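Local coordinates for GTPase activator-like protein (Chaetomium thermophilum, PDB 6SSH), which probably acts as a GTPase activator, the chain here being the Rap/ran-GAP-type domain of a larger TSC2-like signalling protein, at residues D58-Y63 and K95-G100; G2-V7 and N49-D54; E12-T15 and E19-A22. All coordinates share one frame; numbering follows the deposited sequence.

Interaction 1 (D58-Y63 and K95-G100); sequences DMDGQY and KKRHIG. With EDO (1,2-ethanediol), chain B.
Asp60, at the third position of a type I turn from Asp58 to Gly61, offers its carboxylate to two neighbouring side chains of helix 93-99, Arg97 and His98. Its CG lies beside the backbone N (chi1 -64°), which turns the carboxylate to the helix. The guanidinium approaches end-on in a two-pronged salt bridge, Arg97 NH2 to Asp60 OD1 2.8 Å and Arg97 NH1 to Asp60 OD2 2.9 Å. Both oxygens use their syn lone pairs, but the two planes are 32° apart, which leaves the fork twisted. His98 comes from a different direction. Its NE2 donates to Asp60 OD1 over 3.1 Å at a nearly straight 169°, with OD1 in the plane of the ring but met from above the carboxylate plane. OD1 therefore accepts from two donors, while OD2 takes a second hydrogen bond from the backbone N of Asp54. Met59 adds its methyl beside the fork, with CE 3.5 Å from Arg97 NH1. Away from the helix, the backbone nitrogens of Gln62 and Tyr63 donate to O1 and O2 of one ethanediol, probably from the crystallisation liquor. His98 opens the His-Ile-Gly-Asn sequence, whose Asn101 probably corresponds to the asparagine thumb of related Rap-GAPs. With four donors shared between its two oxygens, the carboxylate is probably fixed in rotation, and it in turn would hold the ends of Arg97 and His98 in place.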
loop_
_atom_site.group_PDB
_atom_site.type_symbol
_atom_site.label_atom_id
_atom_site.label_comp_id
_atom_site.label_asym_id
_atom_site.label_seq_id
_atom_site.Cartn_x
_atom_site.Cartn_y
_atom_site.Cartn_z
ATOM N N ASP A 58 -0.822 -13.507 15.730
ATOM C CA ASP A 58 0.180 -12.701 15.019
ATOM C C ASP A 58 0.639 -13.344 13.719
ATOM O O ASP A 58 1.720 -13.065 13.246
ATOM C CB ASP A 58 1.384 -12.348 15.883
ATOM C CG ASP A 58 1.055 -11.425 17.045
ATOM O OD1 ASP A 58 0.120 -10.586 16.884
ATOM O OD2 ASP A 58 1.742 -11.510 18.118
ATOM N N MET A 59 -0.245 -14.096 13.086
ATOM C CA MET A 59 0.107 -14.744 11.843
ATOM C C MET A 59 0.435 -13.734 10.736
ATOM O O MET A 59 1.251 -14.016 9.843
ATOM C CB MET A 59 -1.076 -15.610 11.389
ATOM C CG MET A 59 -0.781 -16.290 10.055
ATOM S SD MET A 59 -2.163 -17.403 9.629
ATOM C CE MET A 59 -3.456 -16.352 9.143
ATOM N N ASP A 60 -0.219 -12.564 10.791
ATOM C CA ASP A 60 -0.001 -11.517 9.800
ATOM C C ASP A 60 0.944 -10.440 10.343
ATOM O O ASP A 60 1.024 -9.340 9.752
ATOM C CB ASP A 60 -1.328 -10.900 9.399
ATOM C CG ASP A 60 -2.216 -11.900 8.721
ATOM O OD1 ASP A 60 -1.743 -12.622 7.792
ATOM O OD2 ASP A 60 -3.365 -12.072 9.106
ATOM N N GLY A 61 1.681 -10.722 11.411
ATOM C CA GLY A 61 2.573 -9.759 12.010
ATOM C C GLY A 61 2.020 -9.231 13.318
ATOM O O GLY A 61 0.824 -9.308 13.548
ATOM N N GLN A 62 2.897 -8.657 14.114
ATOM C CA GLN A 62 2.512 -8.059 15.382
ATOM C C GLN A 62 1.839 -6.703 15.239
ATOM O O GLN A 62 1.001 -6.330 16.079
ATOM C CB GLN A 62 3.693 -7.984 16.347
ATOM C CG GLN A 62 4.245 -9.349 16.713
ATOM C CD GLN A 62 5.474 -9.227 17.532
ATOM O OE1 GLN A 62 5.838 -8.137 17.994
ATOM N NE2 GLN A 62 6.165 -10.343 17.716
ATOM N N TYR A 63 2.160 -5.963 14.195
ATOM C CA TYR A 63 1.706 -4.573 14.010
ATOM C C TYR A 63 1.231 -4.286 12.605
ATOM O O TYR A 63 1.722 -4.855 11.660
ATOM C CB TYR A 63 2.822 -3.598 14.347
ATOM C CG TYR A 63 3.219 -3.607 15.778
ATOM C CD1 TYR A 63 4.283 -4.414 16.223
ATOM C CD2 TYR A 63 2.552 -2.840 16.738
ATOM C CE1 TYR A 63 4.639 -4.489 17.567
ATOM C CE2 TYR A 63 2.927 -2.883 18.083
ATOM C CZ TYR A 63 3.944 -3.709 18.481
ATOM O OH TYR A 63 4.328 -3.752 19.796
ATOM N N LYS A 95 0.155 -13.423 2.599
ATOM C CA LYS A 95 0.168 -11.981 2.278
ATOM C C LYS A 95 -0.736 -11.704 1.097
ATOM O O LYS A 95 -1.477 -10.701 1.117
ATOM C CB LYS A 95 1.562 -11.521 1.944
ATOM C CG LYS A 95 2.586 -11.841 3.037
ATOM C CD LYS A 95 3.842 -10.995 2.897
ATOM C CE LYS A 95 5.012 -11.486 3.767
ATOM N NZ LYS A 95 6.138 -10.524 3.805
ATOM N N LYS A 96 -0.730 -12.531 0.074
ATOM C CA LYS A 96 -1.549 -12.333 -1.128
ATOM C C LYS A 96 -3.003 -12.280 -0.793
ATOM O O LYS A 96 -3.793 -11.570 -1.467
ATOM C CB LYS A 96 -1.239 -13.376 -2.211
ATOM C CG LYS A 96 -1.928 -13.281 -3.516
ATOM C CD LYS A 96 -1.678 -11.968 -4.248
ATOM C CE LYS A 96 -2.505 -11.783 -5.511
ATOM N NZ LYS A 96 -2.126 -12.706 -6.586
ATOM N N ARG A 97 -3.444 -13.028 0.225
ATOM C CA ARG A 97 -4.870 -13.078 0.535
ATOM C C ARG A 97 -5.370 -11.698 0.948
ATOM O O ARG A 97 -6.588 -11.437 0.759
ATOM C CB ARG A 97 -5.210 -14.118 1.605
ATOM C CG ARG A 97 -4.903 -13.659 3.050
ATOM C CD ARG A 97 -5.201 -14.817 4.022
ATOM N NE ARG A 97 -5.519 -14.347 5.365
ATOM C CZ ARG A 97 -4.632 -14.104 6.292
ATOM N NH1 ARG A 97 -5.047 -13.714 7.463
ATOM N NH2 ARG A 97 -3.331 -14.165 6.084
ATOM N N HIS A 98 -4.510 -10.866 1.485
ATOM C CA HIS A 98 -4.925 -9.498 1.825
ATOM C C HIS A 98 -4.908 -8.612 0.597
ATOM O O HIS A 98 -5.950 -8.104 0.195
ATOM C CB HIS A 98 -4.054 -8.916 2.917
ATOM C CG HIS A 98 -4.049 -9.723 4.153
ATOM N ND1 HIS A 98 -5.183 -9.850 4.919
ATOM C CD2 HIS A 98 -3.062 -10.375 4.780
ATOM C CE1 HIS A 98 -4.878 -10.636 5.963
ATOM N NE2 HIS A 98 -3.612 -10.973 5.884
ATOM N N ILE A 99 -3.751 -8.460 -0.030
ATOM C CA ILE A 99 -3.668 -7.493 -1.139
ATOM C C ILE A 99 -4.458 -7.965 -2.344
ATOM O O ILE A 99 -5.021 -7.098 -3.046
ATOM C CB ILE A 99 -2.215 -7.091 -1.451
ATOM C CG1 ILE A 99 -1.484 -8.304 -1.968
ATOM C CG2 ILE A 99 -1.566 -6.411 -0.197
ATOM C CD1 ILE A 99 -1.140 -8.188 -3.371
ATOM N N GLY A 100 -4.628 -9.240 -2.571
ATOM C CA GLY A 100 -5.410 -9.724 -3.701
ATOM C C GLY A 100 -6.885 -9.523 -3.532
ATOM O O GLY A 100 -7.632 -9.557 -4.513
HETATM C C1 EDO B . 6.326 -8.005 12.560
HETATM O O1 EDO B . 5.704 -8.839 13.573
HETATM C C2 EDO B . 5.714 -6.611 12.538
HETATM O O2 EDO B . 4.350 -6.639 12.168
#

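Interaction 2 (G2-V7 and N49-D54); sequences GHKVGV and NTQGLD
Gln51 lies across the aliphatic part of Lys4 and beside the backbone of Gly2 and His3, and its conformation explains nearly the whole contact. The residue stands second in a type I' turn from Thr50 to Leu53, and its side chain bends once, at chi2. CG lies beside the backbone N (chi1 -61°), and the bend (chi2 -74°) lays the amide alongside the first residues of the strand. The amide's two ends then have different neighbours. Gln51 OE1 rests 3.5 Å from CD of Lys4, whereas its NE2 lies 3.7 Å from the carbonyl carbon of Gly2. Gln51 NE2 also donates to water 1 over 2.8 Å. That water passes a hydrogen of its own to His3 O at 3.1 Å, so a single solvent molecule joins amide to strand. Lys4 crosses Gln51 at about a right angle. Its CG sits between its own N and carbonyl carbon (chi1 59°), and its CB packs 3.8 Å from Gln51 CB. In the conformer described here, the ammonium end leaves the contact to pair with Asp102. Just ahead of the turn, Asn49 OD1 takes the N-H of Gln51 over 2.9 Å in an Asx turn; within it, Thr50 OG1 donates to Leu53 O. The loop lies over one face of the sheet, where Gln51 also touches Val75 and accepts at its carbonyl O from His77 NE2 of the adjoining strand 73-78. His3 points from the other face into helix 183-201, reaching Ser195, and Val7 packs on helix 28-37.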
loop_
_atom_site.group_PDB
_atom_site.type_symbol
_atom_site.label_atom_id
_atom_site.label_comp_id
_atom_site.label_asym_id
_atom_site.label_seq_id
_atom_site.Cartn_x
_atom_site.Cartn_y
_atom_site.Cartn_z
ATOM N N GLY A 2 -15.431 1.566 7.084
ATOM C CA GLY A 2 -14.078 1.060 7.207
ATOM C C GLY A 2 -13.547 0.546 5.888
ATOM O O GLY A 2 -14.241 -0.174 5.151
ATOM N N HIS A 3 -12.317 0.934 5.601
ATOM C CA HIS A 3 -11.640 0.589 4.381
ATOM C C HIS A 3 -10.382 -0.188 4.695
ATOM O O HIS A 3 -9.836 -0.095 5.775
ATOM C CB HIS A 3 -11.248 1.877 3.594
ATOM C CG HIS A 3 -12.387 2.767 3.267
ATOM N ND1 HIS A 3 -13.170 2.570 2.158
ATOM C CD2 HIS A 3 -12.935 3.788 3.958
ATOM C CE1 HIS A 3 -14.125 3.482 2.142
ATOM N NE2 HIS A 3 -13.994 4.242 3.209
ATOM N N LYS A 4 -9.946 -0.934 3.702
ATOM C CA LYS A 4 -8.724 -1.712 3.753
ATOM C C LYS A 4 -7.912 -1.463 2.491
ATOM O O LYS A 4 -8.438 -1.568 1.350
ATOM C CB LYS A 4 -9.016 -3.216 4.015
ATOM C CG LYS A 4 -9.916 -3.917 2.998
ATOM C CD LYS A 4 -10.341 -5.315 3.513
ATOM C CE LYS A 4 -11.334 -6.001 2.607
ATOM N NZ LYS A 4 -10.701 -6.468 1.359
ATOM N N VAL A 5 -6.644 -1.132 2.673
ATOM C CA VAL A 5 -5.809 -0.723 1.593
ATOM C C VAL A 5 -4.441 -1.391 1.702
ATOM O O VAL A 5 -3.794 -1.300 2.744
ATOM C CB VAL A 5 -5.669 0.811 1.586
ATOM C CG1 VAL A 5 -4.706 1.272 0.517
ATOM C CG2 VAL A 5 -7.018 1.536 1.394
ATOM N N GLY A 6 -3.973 -2.032 0.650
ATOM C CA GLY A 6 -2.674 -2.650 0.689
ATOM C C GLY A 6 -1.535 -1.677 0.568
ATOM O O GLY A 6 -1.720 -0.541 0.008
ATOM N N VAL A 7 -0.363 -2.009 1.061
ATOM C CA VAL A 7 0.833 -1.228 0.874
ATOM C C VAL A 7 1.938 -2.203 0.596
ATOM O O VAL A 7 2.240 -3.086 1.441
ATOM C CB VAL A 7 1.239 -0.373 2.091
ATOM C CG1 VAL A 7 2.453 0.459 1.749
ATOM C CG2 VAL A 7 0.068 0.494 2.562
ATOM N N ASN A 49 -11.900 -3.407 14.142
ATOM C CA ASN A 49 -12.004 -4.253 12.960
ATOM C C ASN A 49 -10.659 -4.260 12.234
ATOM O O ASN A 49 -10.267 -3.257 11.660
ATOM C CB ASN A 49 -13.086 -3.692 12.038
ATOM C CG ASN A 49 -13.370 -4.585 10.821
ATOM O OD1 ASN A 49 -12.562 -5.401 10.423
ATOM N ND2 ASN A 49 -14.513 -4.359 10.176
ATOM N N THR A 50 -9.947 -5.384 12.270
ATOM C CA THR A 50 -8.623 -5.494 11.656
ATOM C C THR A 50 -8.651 -5.895 10.181
ATOM O O THR A 50 -7.605 -6.089 9.587
ATOM C CB THR A 50 -7.750 -6.475 12.381
ATOM O OG1 THR A 50 -8.370 -7.763 12.290
ATOM C CG2 THR A 50 -7.583 -6.079 13.890
ATOM N N GLN A 51 -9.839 -5.862 9.592
ATOM C CA GLN A 51 -9.970 -6.073 8.164
ATOM C C GLN A 51 -9.207 -7.283 7.690
ATOM O O GLN A 51 -8.547 -7.295 6.652
ATOM C CB GLN A 51 -9.580 -4.808 7.396
ATOM C CG GLN A 51 -10.441 -3.616 7.710
ATOM C CD GLN A 51 -11.814 -3.692 7.112
ATOM O OE1 GLN A 51 -12.154 -4.612 6.391
ATOM N NE2 GLN A 51 -12.648 -2.712 7.441
ATOM N N GLY A 52 -9.399 -8.375 8.421
ATOM C CA GLY A 52 -8.843 -9.650 8.030
ATOM C C GLY A 52 -7.488 -9.997 8.627
ATOM O O GLY A 52 -7.002 -11.124 8.523
ATOM N N LEU A 53 -6.783 -9.034 9.200
ATOM C CA LEU A 53 -5.470 -9.302 9.825
ATOM C C LEU A 53 -5.669 -10.071 11.116
ATOM O O LEU A 53 -6.521 -9.730 11.928
ATOM C CB LEU A 53 -4.718 -7.983 10.087
ATOM C CG LEU A 53 -4.317 -7.171 8.861
ATOM C CD1 LEU A 53 -3.809 -5.831 9.314
ATOM C CD2 LEU A 53 -3.285 -7.902 8.055
ATOM N N ASP A 54 -4.869 -11.103 11.331
ATOM C CA ASP A 54 -5.029 -11.970 12.486
ATOM C C ASP A 54 -4.877 -11.201 13.791
ATOM O O ASP A 54 -3.881 -10.553 14.044
ATOM C CB ASP A 54 -3.952 -13.058 12.431
ATOM C CG ASP A 54 -4.079 -14.117 13.573
ATOM O OD1 ASP A 54 -5.171 -14.349 14.068
ATOM O OD2 ASP A 54 -3.021 -14.673 13.835
HETATM O O HOH W 1 -11.504 -0.322 8.388
#

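Interaction 3 (E12-T15 and E19-A22); sequences EGQT and EILA. With EDO (1,2-ethanediol), chain G; EDO (1,2-ethanediol), chain D.
Gln14 and Glu19 run antiparallel alongside one another, their flat ends not far from parallel, with amide and carboxylate planes 25° apart. The aliphatic parts meet midway, Gln14 CG lying 4.1 Å from Glu19 CG. Beyond that point Glu19 reaches the backbone N of Thr15, and Gln14 the helix backbone near Glu19 and Ile20. The glutamate's CG takes the position between its own N and carbonyl carbon (chi1 68°), and the rest of the chain runs extended toward the loop. Glu19 OE2 thereby receives the N-H of Thr15 at 2.8 Å along an almost straight line of 173°, on the anti side and somewhat above the carboxylate plane. The same oxygen also accepts from the backbone N of His16. Running the other way, the extended Gln14 brings its amide alongside the helix backbone. Its OE1 lies 3.5 Å from Ile20 CG1, but its polar partners are elsewhere, in the N-H of Lys11 and the amide of Asn23. Gln14 NE2 donates to water 2 over 2.9 Å, and that water makes a weak bond to Glu19 OE1. Ile20 runs at a slant to Gln14, with CG1 3.8 Å from Gln14 CB, and continues onto Ile8 and Ile10 of strand 2-10. Two ethanediols, probably from the crystallisation liquor, donate to the carbonyls of Gly13 and Gln14. In the third position of helix 17-21, Glu19 accepts from His16, the residue before the helix, an arrangement consistent with the glutamate half of a capping box, here extended to Thr15 in the strand-to-helix connection.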
loop_
_atom_site.group_PDB
_atom_site.type_symbol
_atom_site.label_atom_id
_atom_site.label_comp_id
_atom_site.label_asym_id
_atom_site.label_seq_id
_atom_site.Cartn_x
_atom_site.Cartn_y
_atom_site.Cartn_z
ATOM N N GLU A 12 14.704 -2.926 -5.404
ATOM C CA GLU A 12 15.472 -2.800 -6.624
ATOM C C GLU A 12 15.593 -4.112 -7.394
ATOM O O GLU A 12 15.953 -5.143 -6.798
ATOM C CB GLU A 12 16.874 -2.308 -6.276
ATOM C CG GLU A 12 17.743 -2.041 -7.513
ATOM C CD GLU A 12 18.971 -1.214 -7.186
ATOM O OE1 GLU A 12 19.850 -1.730 -6.466
ATOM O OE2 GLU A 12 19.044 -0.058 -7.657
ATOM N N GLY A 13 15.267 -4.103 -8.688
ATOM C CA GLY A 13 15.410 -5.273 -9.518
ATOM C C GLY A 13 14.228 -6.225 -9.570
ATOM O O GLY A 13 14.192 -7.097 -10.411
ATOM N N GLN A 14 13.283 -6.120 -8.635
ATOM C CA GLN A 14 12.190 -7.080 -8.582
ATOM C C GLN A 14 11.122 -6.824 -9.613
ATOM O O GLN A 14 10.876 -5.646 -9.979
ATOM C CB GLN A 14 11.525 -7.060 -7.187
ATOM C CG GLN A 14 12.449 -7.510 -6.077
ATOM C CD GLN A 14 11.789 -7.514 -4.714
ATOM O OE1 GLN A 14 10.895 -6.726 -4.383
ATOM N NE2 GLN A 14 12.188 -8.501 -3.929
ATOM N N THR A 15 10.543 -7.910 -10.127
ATOM C CA THR A 15 9.581 -7.859 -11.202
ATOM C C THR A 15 8.356 -8.709 -10.963
ATOM O O THR A 15 7.341 -8.484 -11.608
ATOM C CB THR A 15 10.215 -8.298 -12.545
ATOM O OG1 THR A 15 10.695 -9.615 -12.423
ATOM C CG2 THR A 15 11.362 -7.360 -12.949
ATOM N N GLU A 19 8.412 -12.776 -5.249
ATOM C CA GLU A 19 9.590 -12.195 -4.611
ATOM C C GLU A 19 9.303 -10.861 -3.905
ATOM O O GLU A 19 9.905 -10.494 -2.860
ATOM C CB GLU A 19 10.720 -12.075 -5.627
ATOM C CG GLU A 19 10.434 -11.028 -6.713
ATOM C CD GLU A 19 11.469 -10.981 -7.832
ATOM O OE1 GLU A 19 12.597 -11.514 -7.625
ATOM O OE2 GLU A 19 11.117 -10.383 -8.885
ATOM N N ILE A 20 8.392 -10.080 -4.480
ATOM C CA ILE A 20 8.013 -8.807 -3.852
ATOM C C ILE A 20 7.293 -9.024 -2.503
ATOM O O ILE A 20 7.579 -8.386 -1.500
ATOM C CB ILE A 20 7.100 -8.005 -4.844
ATOM C CG1 ILE A 20 7.907 -7.516 -6.074
ATOM C CG2 ILE A 20 6.418 -6.827 -4.146
ATOM C CD1 ILE A 20 7.007 -7.089 -7.212
ATOM N N LEU A 21 6.388 -10.002 -2.484
ATOM C CA LEU A 21 5.640 -10.248 -1.253
ATOM C C LEU A 21 6.585 -10.744 -0.178
ATOM O O LEU A 21 6.299 -10.514 1.000
ATOM C CB LEU A 21 4.534 -11.265 -1.520
ATOM C CG LEU A 21 3.367 -10.781 -2.409
ATOM C CD1 LEU A 21 2.402 -11.947 -2.677
ATOM C CD2 LEU A 21 2.627 -9.604 -1.800
ATOM N N ALA A 22 7.645 -11.408 -0.523
ATOM C CA ALA A 22 8.582 -11.929 0.472
ATOM C C ALA A 22 9.289 -10.818 1.256
ATOM O O ALA A 22 9.859 -11.081 2.315
ATOM C CB ALA A 22 9.584 -12.851 -0.168
HETATM C C1 EDO G . 13.319 -11.003 -10.762
HETATM O O1 EDO G . 14.374 -10.124 -11.201
HETATM C C2 EDO G . 13.512 -12.486 -11.111
HETATM O O2 EDO G . 14.388 -13.167 -10.197
HETATM C C1 EDO D . 8.337 -3.667 -11.354
HETATM O O1 EDO D . 9.396 -4.417 -11.934
HETATM C C2 EDO D . 7.197 -4.634 -11.175
HETATM O O2 EDO D . 6.005 -4.060 -11.662
HETATM O O HOH W 2 14.198 -10.511 -4.690
#

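In the fold
Interactions 1 and 2 are close neighbours, their centres about 9 Å apart, and both use the long loop between strands 39-42 and 63-68. Asp54 OD2 is 2.9 Å from Met59 N, a probable hydrogen bond, and His98 CE1 packs 3.4 Å from Gly52 O. Interaction 3, nested in the chain between the segments of interaction 2, has its centre about 22 Å from that of interaction 2, without touching it. It meets interaction 1, about 17 Å away between centres, through Lys95 NZ, 2.8 Å from Leu21 O. Helix 93-99 thus contacts both the loop before strand 63-68 and helix 17-21. Asn101, the probable thumb, follows just after this helix, which places interaction 1 beside the likely active site.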